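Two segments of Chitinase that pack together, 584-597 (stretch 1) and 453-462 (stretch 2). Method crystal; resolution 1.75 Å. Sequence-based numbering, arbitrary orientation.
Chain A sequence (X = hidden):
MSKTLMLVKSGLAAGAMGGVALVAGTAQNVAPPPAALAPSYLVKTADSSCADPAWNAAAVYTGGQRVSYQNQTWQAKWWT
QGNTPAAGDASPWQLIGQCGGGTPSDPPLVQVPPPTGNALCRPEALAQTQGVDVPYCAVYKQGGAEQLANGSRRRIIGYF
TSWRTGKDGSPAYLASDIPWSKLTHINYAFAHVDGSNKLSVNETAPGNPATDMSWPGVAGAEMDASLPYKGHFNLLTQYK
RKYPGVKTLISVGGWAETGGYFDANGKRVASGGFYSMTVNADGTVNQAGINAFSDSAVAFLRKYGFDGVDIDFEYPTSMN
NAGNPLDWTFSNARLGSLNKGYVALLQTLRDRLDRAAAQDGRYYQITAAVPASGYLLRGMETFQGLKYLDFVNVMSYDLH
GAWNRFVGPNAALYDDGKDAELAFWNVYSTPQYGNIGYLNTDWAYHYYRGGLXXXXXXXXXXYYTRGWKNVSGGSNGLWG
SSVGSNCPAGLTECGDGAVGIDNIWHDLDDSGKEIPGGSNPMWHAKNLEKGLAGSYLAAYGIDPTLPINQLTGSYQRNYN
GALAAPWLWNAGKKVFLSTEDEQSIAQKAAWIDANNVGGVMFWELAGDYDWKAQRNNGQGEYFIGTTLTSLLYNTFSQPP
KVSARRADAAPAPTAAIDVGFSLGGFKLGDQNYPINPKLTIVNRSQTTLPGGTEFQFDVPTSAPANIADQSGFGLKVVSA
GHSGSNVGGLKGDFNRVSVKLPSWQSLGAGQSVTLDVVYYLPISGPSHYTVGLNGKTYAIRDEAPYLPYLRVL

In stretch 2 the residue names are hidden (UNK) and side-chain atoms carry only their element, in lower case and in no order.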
# COMPACT_ATOMS: atom_id res chain seq x y z
N SER A 584 -14.71 13.98 -1.84
CA SER A 584 -13.66 13.19 -2.49
C SER A 584 -13.78 11.71 -2.14
O SER A 584 -13.52 10.85 -2.99
CB SER A 584 -12.27 13.72 -2.13
OG SER A 584 -12.05 13.80 -0.73
N ILE A 585 -14.18 11.41 -0.91
CA ILE A 585 -14.42 10.03 -0.52
C ILE A 585 -15.56 9.44 -1.37
O ILE A 585 -15.46 8.29 -1.81
CB ILE A 585 -14.75 9.91 1.00
CG1 ILE A 585 -13.50 10.23 1.84
CG2 ILE A 585 -15.25 8.50 1.34
CD1 ILE A 585 -12.30 9.35 1.54
N ALA A 586 -16.61 10.21 -1.63
CA ALA A 586 -17.71 9.68 -2.44
C ALA A 586 -17.26 9.41 -3.87
O ALA A 586 -17.64 8.40 -4.47
CB ALA A 586 -18.90 10.64 -2.44
N GLN A 587 -16.44 10.31 -4.40
CA GLN A 587 -15.91 10.15 -5.75
C GLN A 587 -14.97 8.93 -5.83
O GLN A 587 -15.06 8.13 -6.76
CB GLN A 587 -15.20 11.45 -6.20
CG GLN A 587 -14.68 11.41 -7.63
CD GLN A 587 -14.39 12.78 -8.24
OE1 GLN A 587 -14.50 13.81 -7.59
NE2 GLN A 587 -14.00 12.78 -9.52
N LYS A 588 -14.11 8.75 -4.83
CA LYS A 588 -13.21 7.59 -4.82
C LYS A 588 -13.98 6.30 -4.59
O LYS A 588 -13.66 5.26 -5.17
CB LYS A 588 -12.14 7.76 -3.75
CG LYS A 588 -11.12 8.83 -4.13
CD LYS A 588 -10.05 9.01 -3.05
CE LYS A 588 -9.07 10.11 -3.43
NZ LYS A 588 -7.96 10.24 -2.44
N ALA A 589 -15.02 6.37 -3.76
CA ALA A 589 -15.85 5.21 -3.47
C ALA A 589 -16.58 4.74 -4.73
O ALA A 589 -16.73 3.54 -4.95
CB ALA A 589 -16.84 5.51 -2.36
N ALA A 590 -17.03 5.68 -5.55
CA ALA A 590 -17.68 5.31 -6.80
C ALA A 590 -16.70 4.57 -7.71
O ALA A 590 -17.06 3.57 -8.34
CB ALA A 590 -18.24 6.54 -7.52
N TRP A 591 -15.47 5.06 -7.73
CA TRP A 591 -14.40 4.49 -8.54
C TRP A 591 -14.04 3.07 -8.06
O TRP A 591 -13.78 2.18 -8.87
CB TRP A 591 -13.19 5.43 -8.50
CG TRP A 591 -11.94 4.92 -9.19
CD1 TRP A 591 -11.56 5.15 -10.48
CD2 TRP A 591 -10.91 4.12 -8.60
NE1 TRP A 591 -10.35 4.53 -10.73
CE2 TRP A 591 -9.93 3.90 -9.59
CE3 TRP A 591 -10.72 3.59 -7.32
CZ2 TRP A 591 -8.79 3.14 -9.34
CZ3 TRP A 591 -9.57 2.85 -7.07
CH2 TRP A 591 -8.63 2.63 -8.08
N ILE A 592 -14.03 2.87 -6.74
CA ILE A 592 -13.80 1.56 -6.14
C ILE A 592 -14.86 0.57 -6.60
O ILE A 592 -14.55 -0.55 -7.03
CB ILE A 592 -13.82 1.64 -4.58
CG1 ILE A 592 -12.58 2.37 -4.05
CG2 ILE A 592 -13.92 0.24 -3.96
CD1 ILE A 592 -11.28 1.59 -4.19
N ASP A 593 -16.13 0.98 -6.50
CA ASP A 593 -17.21 0.07 -6.83
C ASP A 593 -17.24 -0.24 -8.32
O ASP A 593 -17.44 -1.38 -8.71
CB ASP A 593 -18.56 0.64 -6.40
CG ASP A 593 -19.13 -0.05 -5.15
OD1 ASP A 593 -18.68 -1.17 -4.81
OD2 ASP A 593 -20.03 0.54 -4.52
N ALA A 594 -17.02 0.78 -9.15
CA ALA A 594 -17.10 0.60 -10.60
C ALA A 594 -15.98 -0.30 -11.13
O ALA A 594 -16.18 -1.05 -12.09
CB ALA A 594 -17.08 1.96 -11.30
N ASN A 595 -14.81 -0.24 -10.50
CA ASN A 595 -13.69 -1.10 -10.86
C ASN A 595 -13.64 -2.41 -10.09
O ASN A 595 -12.71 -3.20 -10.27
CB ASN A 595 -12.37 -0.35 -10.66
CG ASN A 595 -12.09 0.63 -11.78
OD1 ASN A 595 -11.72 0.23 -12.88
ND2 ASN A 595 -12.28 1.93 -11.52
N ASN A 596 -14.63 -2.62 -9.23
CA ASN A 596 -14.67 -3.78 -8.32
C ASN A 596 -13.34 -4.02 -7.62
O ASN A 596 -12.87 -5.16 -7.51
CB ASN A 596 -15.11 -5.02 -9.09
CG ASN A 596 -16.57 -4.94 -9.51
OD1 ASN A 596 -17.47 -4.81 -8.67
ND2 ASN A 596 -16.82 -5.01 -10.81
N VAL A 597 -12.76 -2.94 -7.11
CA VAL A 597 -11.52 -3.00 -6.35
C VAL A 597 -11.80 -3.70 -5.02
O VAL A 597 -12.92 -3.67 -4.52
CB VAL A 597 -10.94 -1.59 -6.14
CG1 VAL A 597 -9.55 -1.66 -5.50
CG2 VAL A 597 -10.85 -0.87 -7.48
N UNK A 453 -5.24 -9.88 -8.92
CA UNK A 453 -6.63 -9.58 -9.28
C UNK A 453 -7.15 -8.39 -8.47
O UNK A 453 -6.60 -8.12 -7.40
c UNK A 453 -7.37 -10.86 -8.89
c UNK A 453 -6.57 -11.37 -7.70
c UNK A 453 -5.12 -11.08 -8.08
N UNK A 454 -8.18 -7.72 -8.96
CA UNK A 454 -8.73 -6.55 -8.27
C UNK A 454 -9.13 -6.88 -6.84
O UNK A 454 -8.99 -6.05 -5.95
c UNK A 454 -9.93 -5.98 -9.05
N UNK A 455 -9.59 -8.11 -6.63
CA UNK A 455 -10.04 -8.54 -5.31
C UNK A 455 -8.93 -8.54 -4.24
O UNK A 455 -9.21 -8.55 -3.05
o UNK A 455 -9.71 -10.88 -5.91
c UNK A 455 -10.65 -9.95 -5.40
N UNK A 456 -7.67 -8.51 -4.67
CA UNK A 456 -6.56 -8.54 -3.71
C UNK A 456 -5.85 -7.19 -3.64
O UNK A 456 -4.74 -7.10 -3.13
c UNK A 456 -2.93 -12.62 -4.57
c UNK A 456 -5.34 -12.24 -4.32
n UNK A 456 -1.69 -12.57 -4.09
n UNK A 456 -3.14 -13.04 -5.82
n UNK A 456 -3.96 -12.24 -3.83
c UNK A 456 -6.16 -11.06 -3.79
c UNK A 456 -5.56 -9.66 -4.07
N UNK A 457 -6.52 -6.14 -4.12
CA UNK A 457 -5.97 -4.78 -4.03
C UNK A 457 -6.92 -3.87 -3.25
O UNK A 457 -8.12 -3.85 -3.52
c UNK A 457 -5.74 -4.16 -5.43
c UNK A 457 -5.14 -2.76 -5.31
c UNK A 457 -4.82 -5.06 -6.27
N UNK A 458 -6.38 -3.12 -2.29
CA UNK A 458 -7.16 -2.08 -1.60
C UNK A 458 -6.42 -0.75 -1.72
O UNK A 458 -5.20 -0.71 -1.56
c UNK A 458 -7.39 -2.44 -0.14
c UNK A 458 -7.85 -3.87 0.03
n UNK A 458 -6.93 -4.75 0.35
o UNK A 458 -9.02 -4.19 -0.17
N UNK A 459 -7.15 0.32 -2.00
CA UNK A 459 -6.50 1.61 -2.20
C UNK A 459 -6.60 2.48 -0.95
O UNK A 459 -7.66 2.57 -0.33
c UNK A 459 -7.12 2.33 -3.40
s UNK A 459 -5.39 0.90 -5.08
c UNK A 459 -4.47 2.43 -5.28
c UNK A 459 -7.03 1.52 -4.69
N UNK A 460 -5.49 3.14 -0.60
CA UNK A 460 -5.46 3.96 0.60
C UNK A 460 -5.94 5.39 0.39
O UNK A 460 -5.73 5.98 -0.67
N UNK A 461 -6.59 5.94 1.41
CA UNK A 461 -6.94 7.36 1.44
C UNK A 461 -6.51 7.94 2.79
O UNK A 461 -6.43 7.21 3.79
c UNK A 461 -9.25 6.96 2.41
c UNK A 461 -8.93 7.07 -0.09
c UNK A 461 -8.46 7.59 1.26
N UNK A 462 -6.20 9.25 2.82
CA UNK A 462 -5.75 9.87 4.07
C UNK A 462 -6.89 10.51 4.87
O UNK A 462 -7.78 11.10 4.27
c UNK A 462 -5.45 11.42 2.29
c UNK A 462 -6.05 10.16 1.67
c UNK A 462 -4.80 10.96 3.57
O HOH W 1 -6.56 7.87 -2.65

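Position 453 carries three side-chain carbons, the last 1.5 Å from its own backbone N, so the chain closes into a ring; it lies out of reach of stretch 1. This is Pro 453.

Position 454 has a single carbon, CB, which points toward stretch 1 and lies 3.4 Å from Asn 596 O. One carbon with nothing beyond it means Ala 454. Its CA is 4.9 Å from the CA of Val 597.

At 455 one carbon is followed by one oxygen, and the CA-to-CB bond points away from stretch 1: Ser 455.

Position 456 shows three carbons, a nitrogen, then a carbon bearing two more nitrogens. Its CA-to-CB bond points away, and its nitrogens are hydrogen-bonded elsewhere in the structure. The guanidinium identifies Arg 456.

Position 457 has one carbon branching into two others, with no polar atom. Its closest approach is through the backbone O, 3.3 Å from Val 597 CG1; the side chain comes no nearer than 4.5 Å to stretch 1. This is Val 457.

At 458 two carbons end in one oxygen and one nitrogen, an amide on a short stem, and the CA-to-CB bond points away from stretch 1. This is Asn 458.

Position 459 is unbranched: two carbons, a sulfur, a terminal carbon. The second side-chain carbon of 459 lies 3.7 Å from Trp 591 CZ3, at the edge of the ring and near its plane, 4.3 Å from Ile 592 CD1 and 4.1 Å from Val 597 CG1. The thioether identifies Met 459, whose chi angles are all m.

Position 460 has no side-chain atoms; an ideal CB would point away, with nothing of stretch 1 within 5.5 Å. The backbone O of 460 accepts a hydrogen bond from the O of water 1 at 2.9 Å. This is Gly 460.

Position 461 again has one carbon carrying two, its CA-to-CB bond pointing toward stretch 1. One terminal carbon of 461 lies 4.0 Å from Ile 585 CD1, the other 3.7 Å from Lys 588 CD. This is Val 461.

At 462 three carbons close onto the backbone N, set sideways to stretch 1, giving Pro 462.

The helix and strand run nearly antiparallel (174°), axes 10.6 Å apart at closest approach, and 411 Å² is buried in total. Alternation along the strand directs Met 459 and Val 461 at the helix and Asn 458 away. Four apolar side-chain pairs make the contact; no direct hydrogen bond crosses it. Water 1 supplies a polar bridge to Gly 460: the extended Lys 588 side chain passes Val 461, and Lys 588 NZ donates to the O of water 1 at 2.8 Å. The Schellman motif at Asn 596 (phi 46°) leads into Val 597, which packs against Met 459.

Stretch 2 453-462: PASRVNMGVP
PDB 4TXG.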